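Local coordinates for 3,4-dihydroxy-2-butanone 4-phosphate synthase (PDB 6MNZ) that catalyses the formation of 3,4-dihydroxy-2-butanone 4-phosphate, probably from ribulose 5-phosphate with release of formate, a step of riboflavin biosynthesis, at the interface of chains A and B. Sequence-based numbering; all coordinates share one arbitrary frame. Chains: chain A/B, 3,4-dihydroxy-2-butanone 4-phosphate synthase.

Contact 1: the interface of chains A and B. Residues chain A 234, 236, 292-293, 298; chain B 260, 300-302.
A:Trp292 and the B:Asp300–B:Leu301–B:Gly302 loop segment form one patch of a two-fold homodimer interface, joining the GTP cyclohydrolase II-like regions of the two-domain RibBX subunits. The indole N-H is the polar anchor: A:Trp292 NE1 donates to the carboxylate oxygen OD1 of B:Asp300 over 2.8 Å. The bond is fairly straight, 159° at the hydrogen, with the acceptor in the ring plane. NE1 comes to OD1 on its syn side, somewhat out of the carboxylate plane, and the carboxylate and indole planes lie 26° apart. A second donor, the backbone N of B:Leu301, reaches OD1 of B:Asp300 from above the carboxylate plane at 2.7 Å, on the face that NE1 also approaches; two bonds thus grip OD1, one from the partner's indole and one from its own loop, the latter helping to fix the carboxylate. One face of the indole is met by B:Leu301, whose CB sits 3.9 Å from the centroid of the five-membered ring. With CG anti to the backbone N (chi1 171°), B:Leu301 carries its branch onward to A:Leu236, where CG packs against CD1 of the strand 235-239 residue; the leucine side chains run roughly perpendicular. Beyond it, the CG2 methyl of A:Ile234 touches CA of B:Gly302 at 3.4 Å. A:Leu298 borders the indole edge through CD1, which also packs 3.8 Å from CA of B:Asp300. At the six-membered end of the indole, the carboxylate carbon CG of B:Asp260 lies 3.5 Å from CZ3 of A:Trp292.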
# COMPACT_ATOMS: atom_id res chain seq x y z
N ILE A 234 -9.78 -4.97 9.59
CA ILE A 234 -10.29 -5.86 10.62
C ILE A 234 -10.07 -5.20 11.98
O ILE A 234 -8.95 -4.79 12.29
CB ILE A 234 -9.62 -7.24 10.54
CG1 ILE A 234 -10.19 -8.19 11.60
CG2 ILE A 234 -8.12 -7.10 10.64
CD1 ILE A 234 -11.53 -8.77 11.20
N LEU A 236 -10.44 -4.84 16.19
CA LEU A 236 -10.33 -5.69 17.36
C LEU A 236 -10.91 -4.99 18.59
O LEU A 236 -10.98 -3.75 18.65
CB LEU A 236 -8.88 -6.08 17.63
CG LEU A 236 -8.20 -6.86 16.51
CD1 LEU A 236 -6.71 -6.97 16.78
CD2 LEU A 236 -8.82 -8.23 16.35
N TRP A 292 -9.43 -1.17 18.77
CA TRP A 292 -8.34 -0.99 17.82
C TRP A 292 -8.95 -0.83 16.43
O TRP A 292 -9.67 -1.72 15.97
CB TRP A 292 -7.37 -2.17 17.84
CG TRP A 292 -6.25 -2.05 16.85
CD1 TRP A 292 -6.27 -2.45 15.54
CD2 TRP A 292 -4.91 -1.62 17.11
NE1 TRP A 292 -5.04 -2.25 14.97
CE2 TRP A 292 -4.18 -1.75 15.91
CE3 TRP A 292 -4.27 -1.08 18.23
CZ2 TRP A 292 -2.88 -1.27 15.78
CZ3 TRP A 292 -2.96 -0.66 18.11
CH2 TRP A 292 -2.29 -0.73 16.88
N ILE A 293 -8.67 0.30 15.78
CA ILE A 293 -9.15 0.54 14.43
C ILE A 293 -8.24 -0.19 13.45
O ILE A 293 -7.03 0.07 13.41
CB ILE A 293 -9.20 2.04 14.10
CG1 ILE A 293 -9.66 2.88 15.29
CG2 ILE A 293 -10.14 2.27 12.92
CD1 ILE A 293 -9.00 4.27 15.35
N LEU A 298 -0.21 0.59 8.52
CA LEU A 298 0.25 1.36 9.67
C LEU A 298 1.53 2.10 9.31
O LEU A 298 2.49 1.49 8.82
CB LEU A 298 0.49 0.46 10.88
CG LEU A 298 -0.76 -0.17 11.52
CD1 LEU A 298 -0.37 -1.01 12.72
CD2 LEU A 298 -1.76 0.91 11.92
N ASP B 260 1.51 -4.71 20.86
CA ASP B 260 0.28 -4.23 21.47
C ASP B 260 -0.21 -5.22 22.51
O ASP B 260 -0.82 -4.82 23.51
CB ASP B 260 -0.79 -4.01 20.40
CG ASP B 260 -0.53 -2.78 19.56
OD1 ASP B 260 -0.33 -1.70 20.15
OD2 ASP B 260 -0.53 -2.88 18.32
N ASP B 300 -0.98 -4.34 10.03
CA ASP B 300 -1.96 -4.01 11.06
C ASP B 300 -2.17 -5.20 12.00
O ASP B 300 -1.73 -6.32 11.73
CB ASP B 300 -3.28 -3.61 10.40
CG ASP B 300 -4.24 -2.97 11.38
OD1 ASP B 300 -3.79 -2.49 12.44
OD2 ASP B 300 -5.46 -3.03 11.12
N LEU B 301 -2.78 -4.92 13.15
CA LEU B 301 -2.77 -5.89 14.24
C LEU B 301 -3.64 -7.09 13.93
O LEU B 301 -3.52 -8.13 14.59
CB LEU B 301 -3.23 -5.23 15.55
CG LEU B 301 -3.48 -6.17 16.73
CD1 LEU B 301 -2.23 -6.97 17.10
CD2 LEU B 301 -3.98 -5.40 17.94
N GLY B 302 -4.69 -6.90 13.14
CA GLY B 302 -5.70 -7.91 12.96
C GLY B 302 -5.20 -9.12 12.20
O GLY B 302 -5.45 -10.26 12.60

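Contact 2: the interface of chains A and B. Residues chain A 260; chain B 218, 255, 265, 292.
A:Asp260 meets a polar and aromatic surface of chain B, another patch of the homodimer interface of this DHBP synthase. Two kinds of polar contact are made. In the side-chain bond, the amide nitrogen ND2 of B:Asn265 donates to the carboxylate oxygen OD2 of A:Asp260 over 2.8 Å. The acceptor offers its anti lone pair, directed away from OD1, and lies close to the amide plane. The angle at the hydrogen is 126°, so the bond is of ordinary length but markedly bent. Carboxylate and amide planes are clearly twisted against each other. B:Asn265 extends its amide away from its own backbone N (chi1 -170°), which presents ND2 to the partner. The other polar contact uses the backbone: the phenol OH of B:Tyr218 gives a weak hydrogen bond to the carbonyl O of A:Asp260 at 3.3 Å, on the opposite side of the residue from its carboxylate.

Packing against aromatic carbon forms the second group. The outer, six-membered end of B:Trp292 presents CH2 to the carboxylate carbon CG of A:Asp260 at 4.0 Å, with the carboxylate plane inclined 61° to the ring. B:Phe255 is a more distant neighbour, its CE1 4.5 Å from OD2 of A:Asp260.

In the fold, A:Asp260 lies on a loop after strand 248-253 and ahead of helix 266-269. On the receiving chain, B:Asn265 immediately precedes helix 266-269, B:Tyr218 lies between strands 206-215 and 220-228, and B:Trp292 ends strand 290-292.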
# COMPACT_ATOMS: atom_id res chain seq x y z
N ASP A 260 6.39 2.63 20.14
CA ASP A 260 7.73 2.07 20.22
C ASP A 260 8.66 2.92 21.09
O ASP A 260 9.55 2.38 21.75
CB ASP A 260 8.29 1.89 18.81
CG ASP A 260 7.44 0.94 17.98
OD1 ASP A 260 6.51 1.44 17.31
OD2 ASP A 260 7.45 -0.27 18.30
N TYR B 218 12.35 5.73 28.43
CA TYR B 218 13.54 4.99 28.84
C TYR B 218 14.73 5.91 29.08
O TYR B 218 15.64 5.54 29.83
CB TYR B 218 13.91 3.95 27.78
CG TYR B 218 12.73 3.36 27.05
CD1 TYR B 218 12.43 3.74 25.75
CD2 TYR B 218 12.00 2.32 27.61
CE1 TYR B 218 11.37 3.19 25.07
CE2 TYR B 218 10.93 1.76 26.93
CZ TYR B 218 10.60 2.22 25.68
OH TYR B 218 9.53 1.68 25.01
N PHE B 255 9.56 -5.08 12.76
CA PHE B 255 8.26 -4.97 13.40
C PHE B 255 7.51 -6.30 13.34
O PHE B 255 7.88 -7.22 12.61
CB PHE B 255 7.42 -3.88 12.74
CG PHE B 255 6.16 -3.54 13.50
CD1 PHE B 255 6.23 -3.12 14.81
CD2 PHE B 255 4.92 -3.80 12.95
CE1 PHE B 255 5.07 -2.80 15.51
CE2 PHE B 255 3.76 -3.45 13.62
CZ PHE B 255 3.84 -2.96 14.91
N ASN B 265 9.78 -5.50 21.96
CA ASN B 265 10.43 -4.21 21.72
C ASN B 265 10.50 -3.38 22.99
O ASN B 265 11.48 -2.67 23.23
CB ASN B 265 9.69 -3.44 20.63
CG ASN B 265 10.45 -2.21 20.17
OD1 ASN B 265 11.68 -2.18 20.21
ND2 ASN B 265 9.73 -1.24 19.60
N TRP B 292 16.23 -0.42 13.46
CA TRP B 292 14.85 -0.55 12.99
C TRP B 292 14.85 -0.52 11.47
O TRP B 292 15.42 0.40 10.87
CB TRP B 292 13.97 0.57 13.56
CG TRP B 292 12.53 0.47 13.15
CD1 TRP B 292 11.97 1.00 12.03
CD2 TRP B 292 11.45 -0.02 13.95
NE1 TRP B 292 10.61 0.82 12.05
CE2 TRP B 292 10.26 0.20 13.22
CE3 TRP B 292 11.38 -0.69 15.17
CZ2 TRP B 292 9.03 -0.28 13.66
CZ3 TRP B 292 10.14 -1.11 15.63
CH2 TRP B 292 8.99 -0.93 14.86

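The C-alpha centres of contact 1 and contact 2 are about 17 Å apart on one two-fold interface. Both use Asp260 and Trp292, with the chains exchanged: contact 1 pairs the tryptophan of chain A with the aspartate of chain B, and contact 2 the reverse. Each indole can therefore face the 260 loop of the opposite subunit at its six-membered end while its N-H is engaged by the 300–302 loop. Symmetry repeats both patches, so each subunit contributes loops and receives them. This reciprocal exchange links the GTP cyclohydrolase II-like regions and is consistent with the protein being a homodimer.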